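Short afifavidin (Afifella pfennigii, PDB 6HDT) binds biotin and 2-iminobiotin tightly without a covalent bond, as a dimeric bacterial avidin whose biological role is not yet known. Local coordinates at residues Ser29-Val34 / Ile70-Ala75; Tyr45-Asn48 / Cys54-Thr57; Val74-Ala79 / Ser85-Thr90; Trp106-Gln111 / Glu117-Ser122. All blocks are in the same frame, centred on the assembly; numbering follows the deposited sequence.

Interaction 1 (Ser29-Val34 / Ile70-Ala75); sequences STMTLV and IGFTVA. With BTN (biotin), chain E.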
loop_
_atom_site.group_PDB
_atom_site.type_symbol
_atom_site.label_atom_id
_atom_site.label_comp_id
_atom_site.label_asym_id
_atom_site.label_seq_id
_atom_site.Cartn_x
_atom_site.Cartn_y
_atom_site.Cartn_z
ATOM N N SER A 29 16.924 -7.634 1.158
ATOM C CA SER A 29 16.382 -6.405 0.560
ATOM C C SER A 29 16.438 -5.332 1.654
ATOM O O SER A 29 16.368 -5.638 2.864
ATOM C CB SER A 29 14.981 -6.586 -0.025
ATOM O OG SER A 29 15.015 -7.590 -1.037
ATOM N N THR A 30 16.670 -4.104 1.216
ATOM C CA THR A 30 16.754 -2.980 2.130
ATOM C C THR A 30 15.733 -1.922 1.748
ATOM O O THR A 30 15.302 -1.764 0.554
ATOM C CB THR A 30 18.170 -2.352 2.160
ATOM O OG1 THR A 30 18.604 -2.039 0.837
ATOM C CG2 THR A 30 19.179 -3.314 2.791
ATOM N N MET A 31 15.351 -1.162 2.753
ATOM C CA MET A 31 14.550 0.001 2.493
ATOM C C MET A 31 14.830 1.051 3.525
ATOM O O MET A 31 15.241 0.741 4.656
ATOM C CB MET A 31 13.072 -0.378 2.457
ATOM C CG MET A 31 12.501 -0.820 3.788
ATOM S SD MET A 31 10.710 -1.053 3.760
ATOM C CE MET A 31 10.554 -1.538 5.481
ATOM N N THR A 32 14.547 2.283 3.143
ATOM C CA THR A 32 14.526 3.369 4.086
ATOM C C THR A 32 13.116 3.948 4.139
ATOM O O THR A 32 12.466 4.146 3.115
ATOM C CB THR A 32 15.585 4.448 3.747
ATOM O OG1 THR A 32 16.902 3.898 3.845
ATOM C CG2 THR A 32 15.460 5.646 4.670
ATOM N N LEU A 33 12.652 4.213 5.353
ATOM C CA LEU A 33 11.337 4.780 5.600
ATOM C C LEU A 33 11.471 6.173 6.156
ATOM O O LEU A 33 12.244 6.431 7.095
ATOM C CB LEU A 33 10.530 3.927 6.594
ATOM C CG LEU A 33 10.198 2.502 6.151
ATOM C CD1 LEU A 33 9.445 1.792 7.252
ATOM C CD2 LEU A 33 9.393 2.507 4.865
ATOM N N VAL A 34 10.673 7.058 5.609
ATOM C CA VAL A 34 10.596 8.440 6.063
ATOM C C VAL A 34 9.153 8.748 6.421
ATOM O O VAL A 34 8.254 8.680 5.577
ATOM C CB VAL A 34 11.106 9.440 4.994
ATOM C CG1 VAL A 34 11.286 10.811 5.606
ATOM C CG2 VAL A 34 12.422 8.975 4.395
ATOM N N ILE A 70 1.592 -0.191 9.461
ATOM C CA ILE A 70 2.088 0.418 8.251
ATOM C C ILE A 70 1.647 -0.348 7.017
ATOM O O ILE A 70 1.443 -1.546 7.060
ATOM C CB ILE A 70 3.619 0.522 8.301
ATOM C CG1 ILE A 70 4.151 1.465 7.199
ATOM C CG2 ILE A 70 4.263 -0.842 8.257
ATOM C CD1 ILE A 70 5.604 1.870 7.416
ATOM N N GLY A 71 1.516 0.389 5.922
ATOM C CA GLY A 71 1.343 -0.219 4.601
ATOM C C GLY A 71 2.048 0.640 3.588
ATOM O O GLY A 71 2.029 1.872 3.699
ATOM N N PHE A 72 2.673 -0.003 2.603
ATOM C CA PHE A 72 3.384 0.744 1.584
ATOM C C PHE A 72 3.492 -0.024 0.291
ATOM O O PHE A 72 3.449 -1.249 0.257
ATOM C CB PHE A 72 4.772 1.198 2.037
ATOM C CG PHE A 72 5.656 0.084 2.542
ATOM C CD1 PHE A 72 5.674 -0.264 3.886
ATOM C CD2 PHE A 72 6.515 -0.570 1.689
ATOM C CE1 PHE A 72 6.493 -1.278 4.338
ATOM C CE2 PHE A 72 7.332 -1.594 2.127
ATOM C CZ PHE A 72 7.334 -1.944 3.478
ATOM N N THR A 73 3.607 0.748 -0.782
ATOM C CA THR A 73 3.622 0.193 -2.134
ATOM C C THR A 73 4.870 0.604 -2.892
ATOM O O THR A 73 5.344 1.714 -2.713
ATOM C CB THR A 73 2.380 0.653 -2.894
ATOM O OG1 THR A 73 1.231 0.163 -2.220
ATOM C CG2 THR A 73 2.360 0.152 -4.333
ATOM N N VAL A 74 5.382 -0.294 -3.736
ATOM C CA VAL A 74 6.481 -0.014 -4.660
ATOM C C VAL A 74 6.036 -0.465 -6.070
ATOM O O VAL A 74 5.651 -1.621 -6.294
ATOM C CB VAL A 74 7.761 -0.776 -4.291
ATOM C CG1 VAL A 74 8.800 -0.673 -5.407
ATOM C CG2 VAL A 74 8.320 -0.296 -2.972
ATOM N N ALA A 75 6.090 0.469 -6.997
ATOM C CA ALA A 75 5.886 0.158 -8.407
ATOM C C ALA A 75 7.259 -0.103 -9.060
ATOM O O ALA A 75 8.165 0.743 -8.957
ATOM C CB ALA A 75 5.198 1.329 -9.061
HETATM C C11 BTN E . 9.454 -8.177 -9.884
HETATM O O11 BTN E . 8.362 -8.165 -10.484
HETATM O O12 BTN E . 10.188 -9.194 -9.860
HETATM C C10 BTN E . 9.863 -6.907 -9.157
HETATM C C9 BTN E . 10.671 -7.180 -7.890
HETATM C C8 BTN E . 9.819 -7.797 -6.777
HETATM C C7 BTN E . 10.613 -8.175 -5.529
HETATM C C2 BTN E . 9.671 -8.763 -4.483
HETATM S S1 BTN E . 8.636 -7.581 -3.639
HETATM C C6 BTN E . 8.218 -8.757 -2.385
HETATM C C5 BTN E . 9.492 -9.543 -2.134
HETATM N N1 BTN E . 10.315 -8.951 -1.117
HETATM C C3 BTN E . 11.495 -8.487 -1.524
HETATM O O3 BTN E . 12.345 -7.972 -0.776
HETATM N N2 BTN E . 11.581 -8.691 -2.864
HETATM C C4 BTN E . 10.431 -9.441 -3.344
#
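Met31 and Phe72 meet inside the barrel, reaching in from opposite directions. SD of Met31 lies 3.5 Å from CZ of Phe72. CE of Met31 lies 3.8 Å from the same CZ. The sulfur is 4.3 Å from the centroid of the Phe72 ring and 44° off its normal. This is an oblique Met-aromatic contact. The Met31 chain is extended beyond CG, which carries its sulfur well inward from its strand. A chi1 of 54° lifts the Phe72 ring off its own strand toward Met31. Leu33 and Ile70 form the second meeting, tip to tip, with CD1 of Leu33 3.8 Å from CD1 of Ile70. No hydrogen bond joins the two segments, and CA of Leu33 is 9.8 Å from CA of Phe72. Side chains alone bridge this gap. At the pocket end, OG of Ser29 donates to O3 of biotin (2.7 Å) and also bonds to N of Asn48. Strand 30-35 runs between strands 20-24 and 40-46, whose Trp23 and Tyr45 touch Met31. Leu61 of strand 58-66 touches both Leu33 and Phe72, and Trp89 of strand 82-96 meets the Phe72 ring.

Interaction 2 (Tyr45-Asn48 / Cys54-Thr57); sequences YVNN and CQGT. With BTN (biotin), chain E.
The Asn47 amide lies against O of Cys54 and CG of Gln55, while the Tyr45 ring stands apart from this loop and reaches biotin. Biotin O3 lies at the Tyr45 ring edge, in its plane, and takes a hydrogen bond from OH of Tyr45 (2.7 Å). The Trp89 ring also meets this ring, with planes about 30° apart. OD1 of Asn47 accepts from N2 of biotin (2.9 Å, 165° at the hydrogen). CG of Asn47 is anti to the backbone N (chi1 169°), which swings the amide to the ligand. Behind it, N of Gly56 donates to O of Asn47 (2.9 Å), nearly along the C=O axis. A water accepts from N of Asn47 and lies close to O of Cys54 and O of Thr57. Replacing Tyr45 with a phenylalanine would probably leave biotin O3 one donor short, with Ser29 remaining. Cys54 is tied to Cys83 by a disulfide. This is the ureido end of an avidin biotin pocket, bordered by the loop between strands 40-46 and 58-66.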
loop_
_atom_site.group_PDB
_atom_site.type_symbol
_atom_site.label_atom_id
_atom_site.label_comp_id
_atom_site.label_asym_id
_atom_site.label_seq_id
_atom_site.Cartn_x
_atom_site.Cartn_y
_atom_site.Cartn_z
ATOM N N TYR A 45 13.116 1.435 -1.826
ATOM C CA TYR A 45 13.246 0.010 -1.630
ATOM C C TYR A 45 14.262 -0.569 -2.563
ATOM O O TYR A 45 14.232 -0.301 -3.763
ATOM C CB TYR A 45 11.905 -0.678 -1.857
ATOM C CG TYR A 45 11.787 -2.039 -1.216
ATOM C CD1 TYR A 45 12.230 -3.181 -1.867
ATOM C CD2 TYR A 45 11.207 -2.180 0.044
ATOM C CE1 TYR A 45 12.114 -4.446 -1.273
ATOM C CE2 TYR A 45 11.088 -3.424 0.639
ATOM C CZ TYR A 45 11.530 -4.563 -0.030
ATOM O OH TYR A 45 11.447 -5.807 0.533
ATOM N N VAL A 46 15.146 -1.393 -2.020
ATOM C CA VAL A 46 16.140 -2.068 -2.845
ATOM C C VAL A 46 15.940 -3.552 -2.733
ATOM O O VAL A 46 16.173 -4.156 -1.681
ATOM C CB VAL A 46 17.586 -1.675 -2.528
ATOM C CG1 VAL A 46 18.554 -2.452 -3.431
ATOM C CG2 VAL A 46 17.773 -0.179 -2.723
ATOM N N ASN A 47 15.488 -4.136 -3.837
ATOM C CA ASN A 47 15.225 -5.562 -3.899
ATOM C C ASN A 47 16.520 -6.346 -4.111
ATOM O O ASN A 47 17.276 -6.068 -5.043
ATOM C CB ASN A 47 14.191 -5.862 -4.988
ATOM C CG ASN A 47 14.063 -7.331 -5.283
ATOM O OD1 ASN A 47 14.028 -8.146 -4.373
ATOM N ND2 ASN A 47 13.979 -7.684 -6.576
ATOM N N ASN A 48 16.776 -7.291 -3.211
ATOM C CA ASN A 48 17.943 -8.127 -3.360
ATOM C C ASN A 48 17.521 -9.642 -3.331
ATOM O O ASN A 48 18.362 -10.534 -3.348
ATOM C CB ASN A 48 19.038 -7.649 -2.344
ATOM C CG ASN A 48 19.403 -6.124 -2.491
ATOM O OD1 ASN A 48 19.638 -5.617 -3.598
ATOM N ND2 ASN A 48 19.462 -5.399 -1.360
ATOM N N CYS A 54 14.451 -6.664 -11.224
ATOM C CA CYS A 54 14.598 -5.297 -10.636
ATOM C C CYS A 54 15.410 -5.303 -9.343
ATOM O O CYS A 54 15.028 -4.717 -8.318
ATOM C CB CYS A 54 13.222 -4.651 -10.436
ATOM S SG CYS A 54 12.442 -4.321 -12.029
ATOM N N GLN A 55 16.543 -5.982 -9.423
ATOM C CA GLN A 55 17.447 -6.127 -8.286
ATOM C C GLN A 55 18.485 -5.009 -8.205
ATOM O O GLN A 55 18.988 -4.519 -9.218
ATOM C CB GLN A 55 18.186 -7.459 -8.355
ATOM C CG GLN A 55 17.359 -8.646 -7.938
ATOM C CD GLN A 55 17.660 -9.846 -8.785
ATOM O OE1 GLN A 55 18.061 -9.723 -9.942
ATOM N NE2 GLN A 55 17.459 -11.018 -8.222
ATOM N N GLY A 56 18.794 -4.614 -6.978
ATOM C CA GLY A 56 19.955 -3.799 -6.705
ATOM C C GLY A 56 19.927 -2.295 -6.933
ATOM O O GLY A 56 20.973 -1.667 -6.808
ATOM N N THR A 57 18.775 -1.711 -7.259
ATOM C CA THR A 57 18.666 -0.248 -7.381
ATOM C C THR A 57 17.430 0.255 -6.654
ATOM O O THR A 57 16.459 -0.482 -6.514
ATOM C CB THR A 57 18.597 0.196 -8.867
ATOM O OG1 THR A 57 17.364 -0.230 -9.446
ATOM C CG2 THR A 57 19.748 -0.397 -9.650
HETATM C C11 BTN E . 9.454 -8.177 -9.884
HETATM O O11 BTN E . 8.362 -8.165 -10.484
HETATM O O12 BTN E . 10.188 -9.194 -9.860
HETATM C C10 BTN E . 9.863 -6.907 -9.157
HETATM C C9 BTN E . 10.671 -7.180 -7.890
HETATM C C8 BTN E . 9.819 -7.797 -6.777
HETATM C C7 BTN E . 10.613 -8.175 -5.529
HETATM C C2 BTN E . 9.671 -8.763 -4.483
HETATM S S1 BTN E . 8.636 -7.581 -3.639
HETATM C C6 BTN E . 8.218 -8.757 -2.385
HETATM C C5 BTN E . 9.492 -9.543 -2.134
HETATM N N1 BTN E . 10.315 -8.951 -1.117
HETATM C C3 BTN E . 11.495 -8.487 -1.524
HETATM O O3 BTN E . 12.345 -7.972 -0.776
HETATM N N2 BTN E . 11.581 -8.691 -2.864
HETATM C C4 BTN E . 10.431 -9.441 -3.344
HETATM O O HOH W 1 15.995 -3.189 -6.344
#

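Interaction 3 (Val74-Ala79 / Ser85-Thr90); sequences VAWDNA and SVTSWT. With BTN (biotin), chain E.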
loop_
_atom_site.group_PDB
_atom_site.type_symbol
_atom_site.label_atom_id
_atom_site.label_comp_id
_atom_site.label_asym_id
_atom_site.label_seq_id
_atom_site.Cartn_x
_atom_site.Cartn_y
_atom_site.Cartn_z
ATOM N N VAL A 74 5.382 -0.294 -3.736
ATOM C CA VAL A 74 6.481 -0.014 -4.660
ATOM C C VAL A 74 6.036 -0.465 -6.070
ATOM O O VAL A 74 5.651 -1.621 -6.294
ATOM C CB VAL A 74 7.761 -0.776 -4.291
ATOM C CG1 VAL A 74 8.800 -0.673 -5.407
ATOM C CG2 VAL A 74 8.320 -0.296 -2.972
ATOM N N ALA A 75 6.090 0.469 -6.997
ATOM C CA ALA A 75 5.886 0.158 -8.407
ATOM C C ALA A 75 7.259 -0.103 -9.060
ATOM O O ALA A 75 8.165 0.743 -8.957
ATOM C CB ALA A 75 5.198 1.329 -9.061
ATOM N N TRP A 76 7.431 -1.253 -9.722
ATOM C CA TRP A 76 8.770 -1.674 -10.159
ATOM C C TRP A 76 9.152 -1.046 -11.498
ATOM O O TRP A 76 9.315 -1.742 -12.492
ATOM C CB TRP A 76 8.887 -3.202 -10.146
ATOM C CG TRP A 76 8.679 -3.726 -8.750
ATOM C CD1 TRP A 76 7.567 -4.301 -8.253
ATOM C CD2 TRP A 76 9.616 -3.646 -7.666
ATOM N NE1 TRP A 76 7.735 -4.597 -6.875
ATOM C CE2 TRP A 76 9.001 -4.229 -6.524
ATOM C CE3 TRP A 76 10.943 -3.208 -7.568
ATOM C CZ2 TRP A 76 9.650 -4.317 -5.300
ATOM C CZ3 TRP A 76 11.570 -3.283 -6.339
ATOM C CH2 TRP A 76 10.934 -3.864 -5.244
ATOM N N ASP A 77 9.303 0.284 -11.491
ATOM C CA ASP A 77 9.870 1.018 -12.598
ATOM C C ASP A 77 10.752 2.146 -12.058
ATOM O O ASP A 77 10.393 2.838 -11.107
ATOM C CB ASP A 77 8.777 1.573 -13.491
ATOM C CG ASP A 77 9.338 2.339 -14.672
ATOM O OD1 ASP A 77 9.931 1.696 -15.579
ATOM O OD2 ASP A 77 9.201 3.582 -14.685
ATOM N N ASN A 78 11.957 2.229 -12.588
ATOM C CA ASN A 78 12.860 3.341 -12.350
ATOM C C ASN A 78 13.685 3.579 -13.623
ATOM O O ASN A 78 13.385 2.978 -14.657
ATOM C CB ASN A 78 13.698 3.144 -11.049
ATOM C CG ASN A 78 14.707 2.019 -11.121
ATOM O OD1 ASN A 78 14.975 1.437 -12.189
ATOM N ND2 ASN A 78 15.317 1.716 -9.955
ATOM N N ALA A 79 14.694 4.448 -13.564
ATOM C CA ALA A 79 15.501 4.755 -14.763
ATOM C C ALA A 79 16.336 3.560 -15.308
ATOM O O ALA A 79 16.741 3.537 -16.483
ATOM C CB ALA A 79 16.400 5.944 -14.476
ATOM N N SER A 85 5.120 -4.536 -12.679
ATOM C CA SER A 85 4.582 -5.155 -11.487
ATOM C C SER A 85 4.552 -4.119 -10.386
ATOM O O SER A 85 5.253 -3.111 -10.458
ATOM C CB SER A 85 5.486 -6.307 -11.045
ATOM O OG SER A 85 6.816 -5.841 -10.870
ATOM N N VAL A 86 3.749 -4.405 -9.369
ATOM C CA VAL A 86 3.612 -3.555 -8.197
ATOM C C VAL A 86 3.487 -4.452 -6.976
ATOM O O VAL A 86 2.710 -5.384 -6.999
ATOM C CB VAL A 86 2.335 -2.691 -8.273
ATOM C CG1 VAL A 86 2.128 -1.902 -6.991
ATOM C CG2 VAL A 86 2.364 -1.786 -9.483
ATOM N N THR A 87 4.187 -4.107 -5.892
ATOM C CA THR A 87 4.018 -4.813 -4.582
ATOM C C THR A 87 3.484 -3.863 -3.510
ATOM O O THR A 87 3.825 -2.688 -3.471
ATOM C CB THR A 87 5.378 -5.379 -4.101
ATOM O OG1 THR A 87 5.974 -6.191 -5.111
ATOM C CG2 THR A 87 5.291 -6.180 -2.818
ATOM N N SER A 88 2.639 -4.387 -2.617
ATOM C CA SER A 88 2.311 -3.676 -1.381
ATOM C C SER A 88 2.615 -4.567 -0.206
ATOM O O SER A 88 2.316 -5.730 -0.219
ATOM C CB SER A 88 0.857 -3.238 -1.327
ATOM O OG SER A 88 0.468 -2.488 -2.526
ATOM N N TRP A 89 3.131 -3.955 0.856
ATOM C CA TRP A 89 3.385 -4.657 2.084
ATOM C C TRP A 89 2.464 -4.073 3.129
ATOM O O TRP A 89 2.189 -2.878 3.103
ATOM C CB TRP A 89 4.812 -4.392 2.555
ATOM C CG TRP A 89 5.924 -5.030 1.819
ATOM C CD1 TRP A 89 6.652 -6.110 2.210
ATOM C CD2 TRP A 89 6.488 -4.586 0.592
ATOM N NE1 TRP A 89 7.622 -6.383 1.291
ATOM C CE2 TRP A 89 7.548 -5.459 0.283
ATOM C CE3 TRP A 89 6.207 -3.524 -0.278
ATOM C CZ2 TRP A 89 8.339 -5.297 -0.844
ATOM C CZ3 TRP A 89 6.994 -3.380 -1.425
ATOM C CH2 TRP A 89 8.029 -4.254 -1.697
ATOM N N THR A 90 2.056 -4.882 4.110
ATOM C CA THR A 90 1.262 -4.368 5.222
ATOM C C THR A 90 1.656 -5.121 6.470
ATOM O O THR A 90 1.885 -6.305 6.417
ATOM C CB THR A 90 -0.255 -4.507 4.976
ATOM O OG1 THR A 90 -0.561 -4.223 3.592
ATOM C CG2 THR A 90 -1.062 -3.576 5.910
HETATM C C11 BTN E . 9.454 -8.177 -9.884
HETATM O O11 BTN E . 8.362 -8.165 -10.484
HETATM O O12 BTN E . 10.188 -9.194 -9.860
HETATM C C10 BTN E . 9.863 -6.907 -9.157
HETATM C C9 BTN E . 10.671 -7.180 -7.890
HETATM C C8 BTN E . 9.819 -7.797 -6.777
HETATM C C7 BTN E . 10.613 -8.175 -5.529
HETATM C C2 BTN E . 9.671 -8.763 -4.483
HETATM S S1 BTN E . 8.636 -7.581 -3.639
HETATM C C6 BTN E . 8.218 -8.757 -2.385
HETATM C C5 BTN E . 9.492 -9.543 -2.134
HETATM N N1 BTN E . 10.315 -8.951 -1.117
HETATM C C3 BTN E . 11.495 -8.487 -1.524
HETATM O O3 BTN E . 12.345 -7.972 -0.776
HETATM N N2 BTN E . 11.581 -8.691 -2.864
HETATM C C4 BTN E . 10.431 -9.441 -3.344
#
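Trp76 and Thr87 meet near the end of an antiparallel hairpin of the avidin barrel, made by strands 69-77 and 82-96. The tight part is the Trp76 ring. C9 of biotin lies 3.6 Å above the centre of one face, and CG1 of Val74 packs over the opposite face. NE1 of Trp76 donates to OG1 of Thr87 (3.0 Å, 166° at the hydrogen), with the acceptor near the ring plane. This bond holds the indole against turning. Trp89 adds CH2, 4.0 Å from CZ2 of Trp76. NE1 of Trp89 bonds to OD2 of Asp123. Val74 and Thr87 form a hydrogen-bonded pair; Ala75 and Val86 form a non-hydrogen-bonded one. An alanine in place of Trp76 would probably open a gap beneath the biotin chain and leave OG1 of Thr87 without its donor. The other side is looser. Trp76 is the centre of an inverse gamma turn, closed by N of Asp77 to O of Ala75 (2.8 Å). The chain then turns away. Asp77, Asn78 and Ala79 make no contact with 85-90, and Ala79 is exposed. At the pocket, OG of Ser85 stands between its backbone N and carbonyl carbon (chi1 55°) and donates to O11 of biotin at 2.8 Å.

Interaction 4 (Trp106-Gln111 / Glu117-Ser122); sequences WNLAYQ and EIQQGS. With BTN (biotin), chain E.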
loop_
_atom_site.group_PDB
_atom_site.type_symbol
_atom_site.label_atom_id
_atom_site.label_comp_id
_atom_site.label_asym_id
_atom_site.label_seq_id
_atom_site.Cartn_x
_atom_site.Cartn_y
_atom_site.Cartn_z
ATOM N N TRP A 106 2.847 -9.450 1.979
ATOM C CA TRP A 106 2.868 -8.646 0.764
ATOM C C TRP A 106 2.166 -9.356 -0.320
ATOM O O TRP A 106 2.082 -10.587 -0.317
ATOM C CB TRP A 106 4.298 -8.301 0.316
ATOM C CG TRP A 106 5.282 -9.452 0.148
ATOM C CD1 TRP A 106 6.262 -9.832 1.045
ATOM C CD2 TRP A 106 5.418 -10.341 -0.982
ATOM N NE1 TRP A 106 6.961 -10.893 0.562
ATOM C CE2 TRP A 106 6.487 -11.217 -0.690
ATOM C CE3 TRP A 106 4.759 -10.467 -2.234
ATOM C CZ2 TRP A 106 6.889 -12.219 -1.551
ATOM C CZ3 TRP A 106 5.180 -11.477 -3.103
ATOM C CH2 TRP A 106 6.228 -12.333 -2.757
ATOM N N ASN A 107 1.647 -8.536 -1.225
ATOM C CA ASN A 107 1.072 -9.002 -2.467
ATOM C C ASN A 107 1.780 -8.308 -3.607
ATOM O O ASN A 107 2.096 -7.146 -3.483
ATOM C CB ASN A 107 -0.401 -8.614 -2.507
ATOM C CG ASN A 107 -1.266 -9.440 -1.575
ATOM O OD1 ASN A 107 -1.182 -10.665 -1.549
ATOM N ND2 ASN A 107 -2.088 -8.760 -0.792
ATOM N N LEU A 108 1.944 -9.006 -4.743
ATOM C CA LEU A 108 2.663 -8.507 -5.896
ATOM C C LEU A 108 1.839 -8.804 -7.137
ATOM O O LEU A 108 1.655 -9.971 -7.481
ATOM C CB LEU A 108 3.983 -9.238 -6.009
ATOM C CG LEU A 108 5.020 -8.866 -7.073
ATOM C CD1 LEU A 108 6.321 -9.529 -6.669
ATOM C CD2 LEU A 108 4.643 -9.284 -8.491
ATOM N N ALA A 109 1.339 -7.754 -7.764
ATOM C CA ALA A 109 0.574 -7.853 -9.021
ATOM C C ALA A 109 1.520 -7.870 -10.193
ATOM O O ALA A 109 2.395 -6.999 -10.296
ATOM C CB ALA A 109 -0.381 -6.685 -9.117
ATOM N N TYR A 110 1.339 -8.842 -11.095
ATOM C CA TYR A 110 2.230 -8.968 -12.243
ATOM C C TYR A 110 1.454 -9.578 -13.377
ATOM O O TYR A 110 0.292 -9.993 -13.233
ATOM C CB TYR A 110 3.461 -9.830 -11.913
ATOM C CG TYR A 110 3.145 -11.275 -11.617
ATOM C CD1 TYR A 110 2.554 -11.633 -10.431
ATOM C CD2 TYR A 110 3.400 -12.296 -12.546
ATOM C CE1 TYR A 110 2.214 -12.942 -10.162
ATOM C CE2 TYR A 110 3.076 -13.620 -12.271
ATOM C CZ TYR A 110 2.479 -13.938 -11.065
ATOM O OH TYR A 110 2.131 -15.243 -10.741
ATOM N N GLN A 111 2.106 -9.599 -14.528
ATOM C CA GLN A 111 1.464 -10.006 -15.757
ATOM C C GLN A 111 1.345 -11.516 -15.825
ATOM O O GLN A 111 2.325 -12.241 -15.747
ATOM C CB GLN A 111 2.226 -9.494 -16.965
ATOM C CG GLN A 111 1.408 -9.634 -18.259
ATOM C CD GLN A 111 0.118 -8.843 -18.179
ATOM O OE1 GLN A 111 0.095 -7.633 -18.458
ATOM N NE2 GLN A 111 -0.963 -9.509 -17.764
ATOM N N GLU A 117 -2.002 -11.460 -12.381
ATOM C CA GLU A 117 -1.962 -12.410 -11.295
ATOM C C GLU A 117 -1.458 -11.649 -10.088
ATOM O O GLU A 117 -0.914 -10.574 -10.196
ATOM C CB GLU A 117 -1.030 -13.580 -11.602
ATOM C CG GLU A 117 -1.327 -14.363 -12.890
ATOM C CD GLU A 117 -2.739 -14.952 -12.989
ATOM O OE1 GLU A 117 -3.142 -15.311 -14.118
ATOM O OE2 GLU A 117 -3.456 -15.071 -11.967
ATOM N N ILE A 118 -1.669 -12.242 -8.926
ATOM C CA ILE A 118 -1.221 -11.674 -7.680
ATOM C C ILE A 118 -0.528 -12.774 -6.873
ATOM O O ILE A 118 -1.167 -13.770 -6.475
ATOM C CB ILE A 118 -2.418 -11.125 -6.878
ATOM C CG1 ILE A 118 -3.204 -10.107 -7.710
ATOM C CG2 ILE A 118 -1.948 -10.560 -5.525
ATOM C CD1 ILE A 118 -4.532 -9.708 -7.105
ATOM N N GLN A 119 0.770 -12.600 -6.658
ATOM C CA GLN A 119 1.484 -13.518 -5.804
ATOM C C GLN A 119 1.673 -12.926 -4.427
ATOM O O GLN A 119 1.620 -11.712 -4.202
ATOM C CB GLN A 119 2.790 -13.982 -6.399
ATOM C CG GLN A 119 3.799 -12.924 -6.704
ATOM C CD GLN A 119 5.093 -13.517 -7.240
ATOM O OE1 GLN A 119 5.859 -14.152 -6.514
ATOM N NE2 GLN A 119 5.329 -13.328 -8.523
ATOM N N GLN A 120 1.895 -13.816 -3.498
ATOM C CA GLN A 120 1.909 -13.413 -2.116
ATOM C C GLN A 120 3.102 -13.984 -1.384
ATOM O O GLN A 120 3.689 -14.980 -1.788
ATOM C CB GLN A 120 0.579 -13.883 -1.492
ATOM C CG GLN A 120 0.477 -15.382 -1.292
ATOM C CD GLN A 120 -0.913 -15.885 -0.925
ATOM O OE1 GLN A 120 -1.836 -15.101 -0.629
ATOM N NE2 GLN A 120 -1.064 -17.210 -0.933
ATOM N N GLY A 121 3.414 -13.355 -0.247
ATOM C CA GLY A 121 4.471 -13.814 0.605
ATOM C C GLY A 121 4.517 -13.005 1.888
ATOM O O GLY A 121 3.651 -12.201 2.172
ATOM N N SER A 122 5.571 -13.229 2.641
ATOM C CA SER A 122 5.806 -12.519 3.888
ATOM C C SER A 122 7.272 -12.060 3.986
ATOM O O SER A 122 8.167 -12.800 3.600
ATOM C CB SER A 122 5.459 -13.421 5.071
ATOM O OG SER A 122 4.079 -13.726 5.026
HETATM C C11 BTN E . 9.454 -8.177 -9.884
HETATM O O11 BTN E . 8.362 -8.165 -10.484
HETATM O O12 BTN E . 10.188 -9.194 -9.860
HETATM C C10 BTN E . 9.863 -6.907 -9.157
HETATM C C9 BTN E . 10.671 -7.180 -7.890
HETATM C C8 BTN E . 9.819 -7.797 -6.777
HETATM C C7 BTN E . 10.613 -8.175 -5.529
HETATM C C2 BTN E . 9.671 -8.763 -4.483
HETATM S S1 BTN E . 8.636 -7.581 -3.639
HETATM C C6 BTN E . 8.218 -8.757 -2.385
HETATM C C5 BTN E . 9.492 -9.543 -2.134
HETATM N N1 BTN E . 10.315 -8.951 -1.117
HETATM C C3 BTN E . 11.495 -8.487 -1.524
HETATM O O3 BTN E . 12.345 -7.972 -0.776
HETATM N N2 BTN E . 11.581 -8.691 -2.864
HETATM C C4 BTN E . 10.431 -9.441 -3.344
HETATM O O HOH W 2 -2.740 -12.999 -1.807
#
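The Trp106 ring lies between biotin and the backbone at Gly121. C6 of biotin sits 3.4 Å above the centre of one face. On the opposite face, CA of Gly121 makes a CH-pi contact, 3.8 Å from the centroid of the six-membered ring and 22° off its normal. With chi1 at 53°, the Trp106 ring is laid across the neighbouring strand. The lack of a side chain at Gly121 lets the ring lie this close. Leu108 is the second residue at the ligand, with CD1 3.9 Å from C8 of biotin. CB of Leu108 packs side by side with CG of Gln119 (3.8 Å). Both residues stand on an antiparallel hairpin of the barrel, strands 99-110 and 117-127. Three hydrogen-bonded pairs hold it: Trp106 with Gly121, Leu108 with Gln119, and Tyr110 with Glu117. Further out, NE2 of Gln119 lies over one face of the Tyr110 ring, 3.5 Å from CE1. CB of Glu117 lies over the opposite face, 3.6 Å from CZ of Tyr110. On the other side of the sheet, Asn107 and Gln120 run side by side. A water lies 2.8 Å from OD1 of Asn107 and close to OE1 of Gln120, and may bridge the two. NE1 of Trp106 makes a weak hydrogen bond to Asp123. Asn107 packs on Asn107 of the second subunit.

All four interactions lie in one closed eight-stranded antiparallel barrel, and each touches biotin. Interaction 1 reaches across the barrel interior, between strands 30-35 and 69-77. Interaction 2 falls within that span of chain. Interaction 3 starts where interaction 1 ends, sharing Val74 and Ala75, and interaction 4 follows. The centres of 1 and 3 lie about 9 Å apart, of 2 and 3 about 10 Å, of 3 and 4 about 11 Å. Those of 2 and 4 are about 16 Å apart, their nearest atoms about 7 Å. Biotin touches both and so connects parts that do not meet directly. Interactions 1, 3 and 4 reach the second subunit, so the pocket walls and the dimer interface share strands.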